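Local coordinates for protein polyphenol oxidase, chloroplastic (Malus domestica, PDB 6ELV) that catalyses the oxidation of mono- and o-diphenols to o-diquinones as the whole enzyme, and is seen here as its separately expressed C-terminal domain, at residues T109-L112 with E113-A117; I19-G22 with S23-T27; K10-G14 with T15-I19. One frame throughout, in Å; residues are numbered along the deposited sequence. Where two conformers were deposited one is given.

Interaction 1: T109-L112 with E113-A117; sequences TDLL and EEIEA
Asp110 and Leu111 bind the next turn of helix 109-115 through their backbone carbonyls. Glu114 N donates to Asp110 O at 2.9 Å, and Ile115 N donates to Leu111 O at 2.9 Å. Both donors lie nearly in line with the C=O bonds they meet. The bond from Glu113 N to Thr109 O is weak, at 3.4 Å. The helix then ends in a Schellman motif. Glu116 takes a positive phi of 65° as the C-prime residue, and Ala117 N turns back to Leu112 O at 3.0 Å, in the carbonyl plane. A weak bond from Glu116 N to Glu113 O completes the motif.

The side chains sort into two kinds. On the inner side, Leu111 and Ile115 cross obliquely, with Leu111 CD2 3.8 Å from Ile115 CD1. CG of Leu111 lies opposite its backbone N (chi1 -172°), which sends the branch along the helix to its partner. Both residues also rest on Val68 of strand 62-70 and Glu82 of strand 82-89. An alanine in place of Ile115 would probably leave Leu111 CD2 without the CD1 and CG2 it packs against, and open a gap beside Val68. On the acidic side, Glu114 runs out extended past the carbonyl of Asp110, its CG 3.3 Å from Asp110 O. The carboxylates of Asp110 and Glu113 are like charges, OD1 to OE1 4.6 Å apart, and probably repel each other mildly at this exposed surface. The Ala117 methyl touches Asp70, a ligand of the bound calcium ion.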
ATOM      1  N   THR A 109       9.492  -1.180   8.368  1.00  8.59           N
ATOM      2  CA  THR A 109      10.174  -1.901   9.440  1.00  9.47           C
ATOM      3  C   THR A 109       9.713  -1.437  10.821  1.00  9.23           C
ATOM      4  O   THR A 109       9.327  -2.255  11.669  1.00  9.86           O
ATOM      5  CB  THR A 109      11.689  -1.809   9.251  1.00 10.54           C
ATOM      6  OG1 THR A 109      12.034  -2.527   8.061  1.00 10.94           O
ATOM      7  CG2 THR A 109      12.427  -2.406  10.449  1.00 12.51           C
ATOM      8  N   ASP A 110       9.736  -0.126  11.071  1.00  8.92           N
ATOM      9  CA  ASP A 110       9.286   0.362  12.373  1.00  9.52           C
ATOM     10  C   ASP A 110       7.796   0.114  12.574  1.00  8.94           C
ATOM     11  O   ASP A 110       7.359  -0.238  13.679  1.00 10.06           O
ATOM     12  CB  ASP A 110       9.585   1.856  12.523  1.00  9.86           C
ATOM     13  CG  ASP A 110      11.067   2.166  12.540  1.00 11.13           C
ATOM     14  OD1 ASP A 110      11.838   1.397  13.155  1.00 12.78           O
ATOM     15  OD2 ASP A 110      11.462   3.191  11.936  1.00 12.05           O
ATOM     16  N   LEU A 111       7.002   0.323  11.524  1.00  8.40           N
ATOM     17  CA  LEU A 111       5.564   0.123  11.636  1.00  8.55           C
ATOM     18  C   LEU A 111       5.243  -1.298  12.095  1.00  8.68           C
ATOM     19  O   LEU A 111       4.388  -1.494  12.969  1.00  9.75           O
ATOM     20  CB  LEU A 111       4.903   0.441  10.295  1.00  9.06           C
ATOM     21  CG  LEU A 111       3.368   0.463  10.269  1.00  9.70           C
ATOM     22  CD1 LEU A 111       2.853   1.302   9.115  1.00 11.85           C
ATOM     23  CD2 LEU A 111       2.770  -0.932  10.159  1.00 12.94           C
ATOM     24  N   LEU A 112       5.909  -2.300  11.512  1.00  8.45           N
ATOM     25  CA  LEU A 112       5.603  -3.677  11.886  1.00  9.70           C
ATOM     26  C   LEU A 112       5.936  -3.935  13.347  1.00 10.03           C
ATOM     27  O   LEU A 112       5.241  -4.697  14.027  1.00 10.89           O
ATOM     28  CB  LEU A 112       6.344  -4.653  10.978  1.00 12.02           C
ATOM     29  CG  LEU A 112       5.919  -4.607   9.514  1.00 13.11           C
ATOM     30  CD1 LEU A 112       6.705  -5.617   8.695  1.00 17.79           C
ATOM     31  CD2 LEU A 112       4.408  -4.779   9.329  1.00 17.47           C
ATOM     32  N   GLU A 113       7.008  -3.323  13.849  1.00 10.40           N
ATOM     33  CA  GLU A 113       7.331  -3.447  15.269  1.00 11.44           C
ATOM     34  C   GLU A 113       6.257  -2.793  16.134  1.00 11.50           C
ATOM     35  O   GLU A 113       5.861  -3.340  17.172  1.00 13.24           O
ATOM     36  CB  GLU A 113       8.701  -2.817  15.537  1.00 14.83           C
ATOM     37  CG  GLU A 113       9.193  -2.976  16.960  1.00 22.59           C
ATOM     38  CD  GLU A 113      10.552  -2.335  17.183  1.00 30.12           C
ATOM     39  OE1 GLU A 113      11.224  -1.993  16.190  1.00 32.77           O
ATOM     40  OE2 GLU A 113      10.953  -2.180  18.353  1.00 34.17           O
ATOM     41  N   GLU A 114       5.775  -1.623  15.716  1.00 11.12           N
ATOM     42  CA  GLU A 114       4.793  -0.880  16.501  1.00 12.58           C
ATOM     43  C   GLU A 114       3.453  -1.598  16.555  1.00 12.97           C
ATOM     44  O   GLU A 114       2.797  -1.622  17.602  1.00 15.11           O
ATOM     45  CB  GLU A 114       4.642   0.524  15.924  1.00 13.83           C
ATOM     46  CG  GLU A 114       5.878   1.364  16.149  1.00 15.77           C
ATOM     47  CD  GLU A 114       5.958   2.556  15.228  1.00 19.93           C
ATOM     48  OE1 GLU A 114       4.905   2.961  14.694  1.00 23.33           O
ATOM     49  OE2 GLU A 114       7.078   3.077  15.028  1.00 20.57           O
ATOM     50  N   ILE A 115       3.024  -2.187  15.438  1.00 12.05           N
ATOM     51  CA  ILE A 115       1.765  -2.928  15.444  1.00 12.51           C
ATOM     52  C   ILE A 115       1.934  -4.346  15.949  1.00 12.61           C
ATOM     53  O   ILE A 115       0.936  -5.053  16.111  1.00 13.97           O
ATOM     54  CB  ILE A 115       1.030  -2.891  14.092  1.00 13.70           C
ATOM     55  CG1 ILE A 115       1.767  -3.695  13.024  1.00 13.35           C
ATOM     56  CG2 ILE A 115       0.819  -1.459  13.659  1.00 15.86           C
ATOM     57  CD1 ILE A 115       0.949  -3.907  11.760  1.00 14.37           C
ATOM     58  N   GLU A 116       3.172  -4.771  16.196  1.00 11.86           N
ATOM     59  CA  GLU A 116       3.485  -6.093  16.740  1.00 12.13           C
ATOM     60  C   GLU A 116       3.110  -7.222  15.780  1.00 11.66           C
ATOM     61  O   GLU A 116       2.537  -8.238  16.172  1.00 14.58           O
ATOM     62  CB  GLU A 116       2.908  -6.289  18.139  1.00 14.80           C
ATOM     63  CG  GLU A 116       3.381  -5.225  19.111  1.00 20.51           C
ATOM     64  CD  GLU A 116       2.952  -5.498  20.532  1.00 26.84           C
ATOM     65  OE1 GLU A 116       1.733  -5.580  20.781  1.00 28.68           O
ATOM     66  OE2 GLU A 116       3.836  -5.634  21.401  1.00 29.70           O
ATOM     67  N   ALA A 117       3.463  -7.032  14.508  1.00 10.92           N
ATOM     68  CA  ALA A 117       3.239  -8.001  13.443  1.00 11.22           C
ATOM     69  C   ALA A 117       4.539  -8.588  12.898  1.00 11.54           C
ATOM     70  O   ALA A 117       4.531  -9.211  11.829  1.00 12.39           O
ATOM     71  CB  ALA A 117       2.427  -7.364  12.313  1.00 11.84           C
TER

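Interaction 2: I19-G22 with S23-T27; sequences ISLG and SKIST
Ile19 and Ile25 make an apolar contact across a tight loop that passes from one sheet to the other. Strand 19-20 is an outermost strand of the antiparallel sheet, while strand 25-30 belongs to the mixed sheet. The two isoleucines meet end to end, and Ile19 CD1 comes within 3.3 Å of Ile25 CD1. This is closer than carbons normally pack. In both residues CG1 sits between the backbone N and the carbonyl carbon (chi1 61° in Ile19), which turns the two CD1 methyls toward each other. Chi2 of Ile19 is 139°, away from a staggered value, which may reflect the close fit.

The loop is a beta arch: its flanking strands bond to different sheets and not to each other. Ile19 forms backbone hydrogen bonds with Ile136, and Ile25 with Leu127. Leu21 is the centre of an inverse gamma turn, with a weak bond from Gly22 N to Ser20 O at 3.0 Å. Its side chain comes in at a slant to that of Ile25, CD1 lying 3.7 Å from Ile25 CG1. The same CD1 is 3.5 Å from Ser23 O, and the leucine also packs on Pro129 and Val134.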
ATOM      1  N   ILE A  19      -6.805  -2.044 -10.138  1.00 11.27           N
ATOM      2  CA  ILE A  19      -8.133  -1.648  -9.692  1.00 11.14           C
ATOM      3  C   ILE A  19      -8.250  -0.135  -9.750  1.00  9.72           C
ATOM      4  O   ILE A  19      -7.264   0.589  -9.612  1.00 11.24           O
ATOM      5  CB  ILE A  19      -8.447  -2.054  -8.234  1.00 14.08           C
ATOM      6  CG1 ILE A  19      -7.470  -1.407  -7.260  1.00 16.36           C
ATOM      7  CG2 ILE A  19      -8.485  -3.530  -8.043  1.00 18.61           C
ATOM      8  CD1 ILE A  19      -8.123  -0.912  -6.041  1.00 22.74           C
ATOM      9  N   SER A  20      -9.475   0.339  -9.933  1.00 10.32           N
ATOM     10  CA  SER A  20      -9.808   1.741  -9.733  0.50  9.22           C
ATOM     11  C   SER A  20     -10.115   1.958  -8.256  1.00  9.46           C
ATOM     12  O   SER A  20     -10.944   1.243  -7.679  1.00 11.72           O
ATOM     13  CB  SER A  20     -11.035   2.107 -10.565  0.50 11.96           C
ATOM     14  OG  SER A  20     -11.620   3.301 -10.082  0.50 12.84           O
ATOM     15  N   LEU A  21      -9.447   2.929  -7.638  1.00  8.25           N
ATOM     16  CA  LEU A  21      -9.602   3.167  -6.201  1.00  8.16           C
ATOM     17  C   LEU A  21     -10.772   4.117  -5.934  1.00  8.40           C
ATOM     18  O   LEU A  21     -10.614   5.270  -5.531  1.00 10.51           O
ATOM     19  CB  LEU A  21      -8.302   3.690  -5.617  1.00  8.35           C
ATOM     20  CG  LEU A  21      -8.275   3.717  -4.092  1.00  8.91           C
ATOM     21  CD1 LEU A  21      -8.308   2.306  -3.480  1.00  9.63           C
ATOM     22  CD2 LEU A  21      -7.078   4.499  -3.601  1.00  9.71           C
ATOM     23  N   GLY A  22     -11.981   3.600  -6.137  1.00  9.28           N
ATOM     24  CA  GLY A  22     -13.162   4.429  -5.958  1.00 10.14           C
ATOM     25  C   GLY A  22     -13.709   4.466  -4.554  1.00  9.40           C
ATOM     26  O   GLY A  22     -14.600   5.270  -4.256  1.00 11.32           O
ATOM     27  N   SER A  23     -13.183   3.616  -3.681  1.00  8.76           N
ATOM     28  CA  SER A  23     -13.605   3.515  -2.295  1.00  8.81           C
ATOM     29  C   SER A  23     -12.449   2.886  -1.519  1.00  8.11           C
ATOM     30  O   SER A  23     -11.483   2.387  -2.104  1.00  9.39           O
ATOM     31  CB  SER A  23     -14.874   2.670  -2.188  1.00  9.86           C
ATOM     32  OG  SER A  23     -15.512   2.863  -0.945  1.00  9.76           O
ATOM     33  N   LYS A  24     -12.559   2.897  -0.193  1.00  8.24           N
ATOM     34  CA  LYS A  24     -11.552   2.266   0.653  1.00  8.19           C
ATOM     35  C   LYS A  24     -11.546   0.761   0.426  1.00  8.82           C
ATOM     36  O   LYS A  24     -12.600   0.114   0.421  1.00 10.94           O
ATOM     37  CB  LYS A  24     -11.840   2.581   2.115  1.00  9.00           C
ATOM     38  CG  LYS A  24     -10.871   1.957   3.091  1.00 10.20           C
ATOM     39  CD  LYS A  24     -10.999   2.590   4.472  1.00 15.14           C
ATOM     40  CE  LYS A  24     -12.095   1.989   5.307  1.00 18.42           C
ATOM     41  NZ  LYS A  24     -11.820   2.274   6.751  1.00 21.04           N
ATOM     42  N   ILE A  25     -10.350   0.198   0.240  1.00  8.55           N
ATOM     43  CA  ILE A  25     -10.184  -1.235   0.059  1.00  9.46           C
ATOM     44  C   ILE A  25      -9.032  -1.712   0.929  1.00  9.47           C
ATOM     45  O   ILE A  25      -8.149  -0.950   1.319  1.00 10.36           O
ATOM     46  CB  ILE A  25      -9.905  -1.629  -1.403  1.00 11.58           C
ATOM     47  CG1 ILE A  25      -8.584  -1.008  -1.861  1.00 14.55           C
ATOM     48  CG2 ILE A  25     -11.065  -1.237  -2.298  1.00 14.84           C
ATOM     49  CD1 ILE A  25      -7.875  -1.784  -2.905  1.00 21.48           C
ATOM     50  N   SER A  26      -9.041  -3.003   1.211  1.00  9.41           N
ATOM     51  CA  SER A  26      -7.918  -3.620   1.886  0.50  9.63           C
ATOM     52  C   SER A  26      -7.540  -4.900   1.160  1.00  9.85           C
ATOM     53  O   SER A  26      -8.338  -5.491   0.429  1.00 11.91           O
ATOM     54  CB  SER A  26      -8.205  -3.880   3.366  0.50 10.77           C
ATOM     55  OG  SER A  26      -9.212  -4.860   3.527  0.50 10.64           O
ATOM     56  N   THR A  27      -6.292  -5.305   1.355  1.00  9.54           N
ATOM     57  CA  THR A  27      -5.757  -6.466   0.670  1.00 10.55           C
ATOM     58  C   THR A  27      -4.652  -7.085   1.512  1.00  9.14           C
ATOM     59  O   THR A  27      -3.908  -6.380   2.198  1.00  9.10           O
ATOM     60  CB  THR A  27      -5.279  -6.052  -0.732  1.00 12.68           C
ATOM     61  OG1 THR A  27      -5.009  -7.201  -1.532  1.00 15.65           O
ATOM     62  CG2 THR A  27      -4.076  -5.113  -0.699  1.00 13.83           C
TER

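Interaction 3: K10-G14 with T15-I19; sequences KVVAG and TEFPI
Ala13 and Glu16 are joined by two hydrogen bonds that run in opposite directions. Ala13 N donates to Glu16 OE1 at 2.8 Å, with an N-H...O angle of 167°. It meets the oxygen from above the carboxylate plane. In return Glu16 N donates to Ala13 O at 2.8 Å, reaching it from above the carbonyl plane. This second bond spans three residues, as in a 3-10 turn. A weak bond of the same span, from Phe17 N to Gly14 O, follows it. Together they make the short 3-10 turn that bends the chain sharply after strand 11-12.

The packing contacts centre on Val12. Its side chain and that of Glu16 lie aslant to one another, and Val12 CG1 is 3.4 Å from Glu16 CB. Glu16 turns CG away from its own carbonyl carbon (chi1 -76°) and extends beyond it, which carries the chain across Val12 and brings OE1 to Ala13 N. Val12 CG1 also comes 3.9 Å from Phe17 CE1, at an oblique approach.

The Phe17 ring has Gly14 O at its edge, in plane, 3.4 Å from CD1. Ile19 CG2 lies over one face, nearer the ring's margin than its centre. Beyond the loop the ring touches Ile25 and Thr27 of one sheet and Ile136 and Ile139 of the other.

Glu16 thus holds Ala13 at both its N-H and its carbonyl, closing a small ring of bonds at the turn. The bond from Ala13 N probably limits the rotation of the Glu16 side chain, and the backbone bond holds the turn.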
ATOM      1  N   LYS A  10     -14.013  -2.915   1.584  1.00 30.63           N
ATOM      2  CA  LYS A  10     -14.035  -4.158   0.823  1.00 29.18           C
ATOM      3  C   LYS A  10     -12.659  -4.824   0.780  1.00 24.58           C
ATOM      4  O   LYS A  10     -11.650  -4.171   0.497  1.00 19.30           O
ATOM      5  CB  LYS A  10     -14.539  -3.901  -0.601  1.00 30.94           C
ATOM      6  N   VAL A  11     -12.614  -6.122   1.072  1.00 25.46           N
ATOM      7  CA  VAL A  11     -11.374  -6.886   0.990  1.00 25.52           C
ATOM      8  C   VAL A  11     -11.205  -7.387  -0.437  1.00 25.33           C
ATOM      9  O   VAL A  11     -12.137  -7.951  -1.023  1.00 29.45           O
ATOM     10  CB  VAL A  11     -11.364  -8.046   1.997  1.00 27.04           C
ATOM     11  CG1 VAL A  11     -10.021  -8.762   1.954  1.00 26.79           C
ATOM     12  CG2 VAL A  11     -11.658  -7.530   3.399  1.00 27.97           C
ATOM     13  N   VAL A  12     -10.011  -7.188  -0.988  1.00 21.93           N
ATOM     14  CA  VAL A  12      -9.700  -7.443  -2.386  1.00 22.28           C
ATOM     15  C   VAL A  12      -8.530  -8.419  -2.460  1.00 22.26           C
ATOM     16  O   VAL A  12      -7.556  -8.290  -1.712  1.00 22.17           O
ATOM     17  CB  VAL A  12      -9.357  -6.096  -3.061  1.00 25.62           C
ATOM     18  CG1 VAL A  12      -8.476  -6.280  -4.274  1.00 27.81           C
ATOM     19  CG2 VAL A  12     -10.636  -5.342  -3.420  1.00 25.64           C
ATOM     20  N   ALA A  13      -8.629  -9.405  -3.349  1.00 23.84           N
ATOM     21  CA  ALA A  13      -7.519 -10.325  -3.566  1.00 24.00           C
ATOM     22  C   ALA A  13      -6.409  -9.640  -4.357  1.00 23.43           C
ATOM     23  O   ALA A  13      -6.653  -8.711  -5.127  1.00 22.95           O
ATOM     24  CB  ALA A  13      -7.994 -11.562  -4.329  1.00 25.16           C
ATOM     25  N   GLY A  14      -5.172 -10.113  -4.162  1.00 23.53           N
ATOM     26  CA  GLY A  14      -4.041  -9.517  -4.859  1.00 24.56           C
ATOM     27  C   GLY A  14      -4.179  -9.566  -6.367  1.00 25.21           C
ATOM     28  O   GLY A  14      -3.738  -8.650  -7.072  1.00 24.85           O
ATOM     29  N   THR A  15      -4.797 -10.619  -6.880  1.00 25.48           N
ATOM     30  CA  THR A  15      -5.058 -10.743  -8.305  1.00 25.35           C
ATOM     31  C   THR A  15      -6.206  -9.861  -8.776  1.00 24.94           C
ATOM     32  O   THR A  15      -6.540  -9.890  -9.965  1.00 25.29           O
ATOM     33  CB  THR A  15      -5.367 -12.199  -8.641  1.00 27.55           C
ATOM     34  OG1 THR A  15      -6.457 -12.640  -7.822  1.00 28.39           O
ATOM     35  CG2 THR A  15      -4.147 -13.071  -8.385  1.00 29.07           C
ATOM     36  N   GLU A  16      -6.838  -9.097  -7.887  1.00 23.47           N
ATOM     37  CA  GLU A  16      -7.843  -8.154  -8.346  1.00 21.47           C
ATOM     38  C   GLU A  16      -7.244  -6.850  -8.847  1.00 18.90           C
ATOM     39  O   GLU A  16      -7.978  -6.062  -9.440  1.00 21.14           O
ATOM     40  CB  GLU A  16      -8.907  -7.884  -7.278  1.00 24.39           C
ATOM     41  CG  GLU A  16      -9.937  -8.993  -7.105  1.00 28.41           C
ATOM     42  CD  GLU A  16     -10.958  -8.675  -6.025  1.00 30.49           C
ATOM     43  OE1 GLU A  16     -10.934  -9.341  -4.966  1.00 31.57           O
ATOM     44  OE2 GLU A  16     -11.780  -7.754  -6.231  1.00 32.14           O
ATOM     45  N   PHE A  17      -5.945  -6.616  -8.645  1.00 17.11           N
ATOM     46  CA  PHE A  17      -5.256  -5.443  -9.200  1.00 15.32           C
ATOM     47  C   PHE A  17      -4.851  -5.759 -10.638  1.00 15.33           C
ATOM     48  O   PHE A  17      -4.542  -6.906 -10.931  1.00 18.33           O
ATOM     49  CB  PHE A  17      -4.005  -5.107  -8.372  1.00 14.97           C
ATOM     50  CG  PHE A  17      -4.312  -4.630  -6.984  1.00 13.50           C
ATOM     51  CD1 PHE A  17      -4.508  -5.535  -5.954  1.00 15.43           C
ATOM     52  CD2 PHE A  17      -4.403  -3.286  -6.701  1.00 12.77           C
ATOM     53  CE1 PHE A  17      -4.808  -5.106  -4.683  1.00 15.22           C
ATOM     54  CE2 PHE A  17      -4.701  -2.855  -5.422  1.00 12.96           C
ATOM     55  CZ  PHE A  17      -4.908  -3.766  -4.415  1.00 13.70           C
ATOM     56  N   PRO A  18      -4.827  -4.754 -11.536  1.00 13.13           N
ATOM     57  CA  PRO A  18      -5.137  -3.338 -11.302  1.00 12.38           C
ATOM     58  C   PRO A  18      -6.592  -3.075 -10.950  1.00 11.41           C
ATOM     59  O   PRO A  18      -7.490  -3.783 -11.416  1.00 11.53           O
ATOM     60  CB  PRO A  18      -4.814  -2.677 -12.647  1.00 12.63           C
ATOM     61  CG  PRO A  18      -3.857  -3.591 -13.296  1.00 14.10           C
ATOM     62  CD  PRO A  18      -4.302  -4.966 -12.895  1.00 14.40           C
ATOM     63  N   ILE A  19      -6.805  -2.044 -10.138  1.00 11.27           N
ATOM     64  CA  ILE A  19      -8.133  -1.648  -9.692  1.00 11.14           C
ATOM     65  C   ILE A  19      -8.250  -0.135  -9.750  1.00  9.72           C
ATOM     66  O   ILE A  19      -7.264   0.589  -9.612  1.00 11.24           O
ATOM     67  CB  ILE A  19      -8.447  -2.054  -8.234  1.00 14.08           C
ATOM     68  CG1 ILE A  19      -7.470  -1.407  -7.260  1.00 16.36           C
ATOM     69  CG2 ILE A  19      -8.485  -3.530  -8.043  1.00 18.61           C
ATOM     70  CD1 ILE A  19      -8.123  -0.912  -6.041  1.00 22.74           C
TER

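How the interactions relate
Interactions 2 and 3 are neighbours, their centres about 8 Å apart. They share Ile19, which ends the 15-19 loop and begins strand 19-20. The two also meet within the mixed sheet, where strands 11-12 and 25-30 are neighbours. There Val12 N is 2.8 Å from Ser26 O and Val12 O is 2.8 Å from Thr27 OG1, both probable hydrogen bonds. Interaction 1 stands apart from them. Its centre is about 23 Å from that of interaction 2, on the opposite side of the chain's centre, and about 24 Å from that of interaction 3. It lies close to the metal: the Ala117 side chain is about 5 Å from the calcium ion, which Asp70, Asp72 and Asp120 bind.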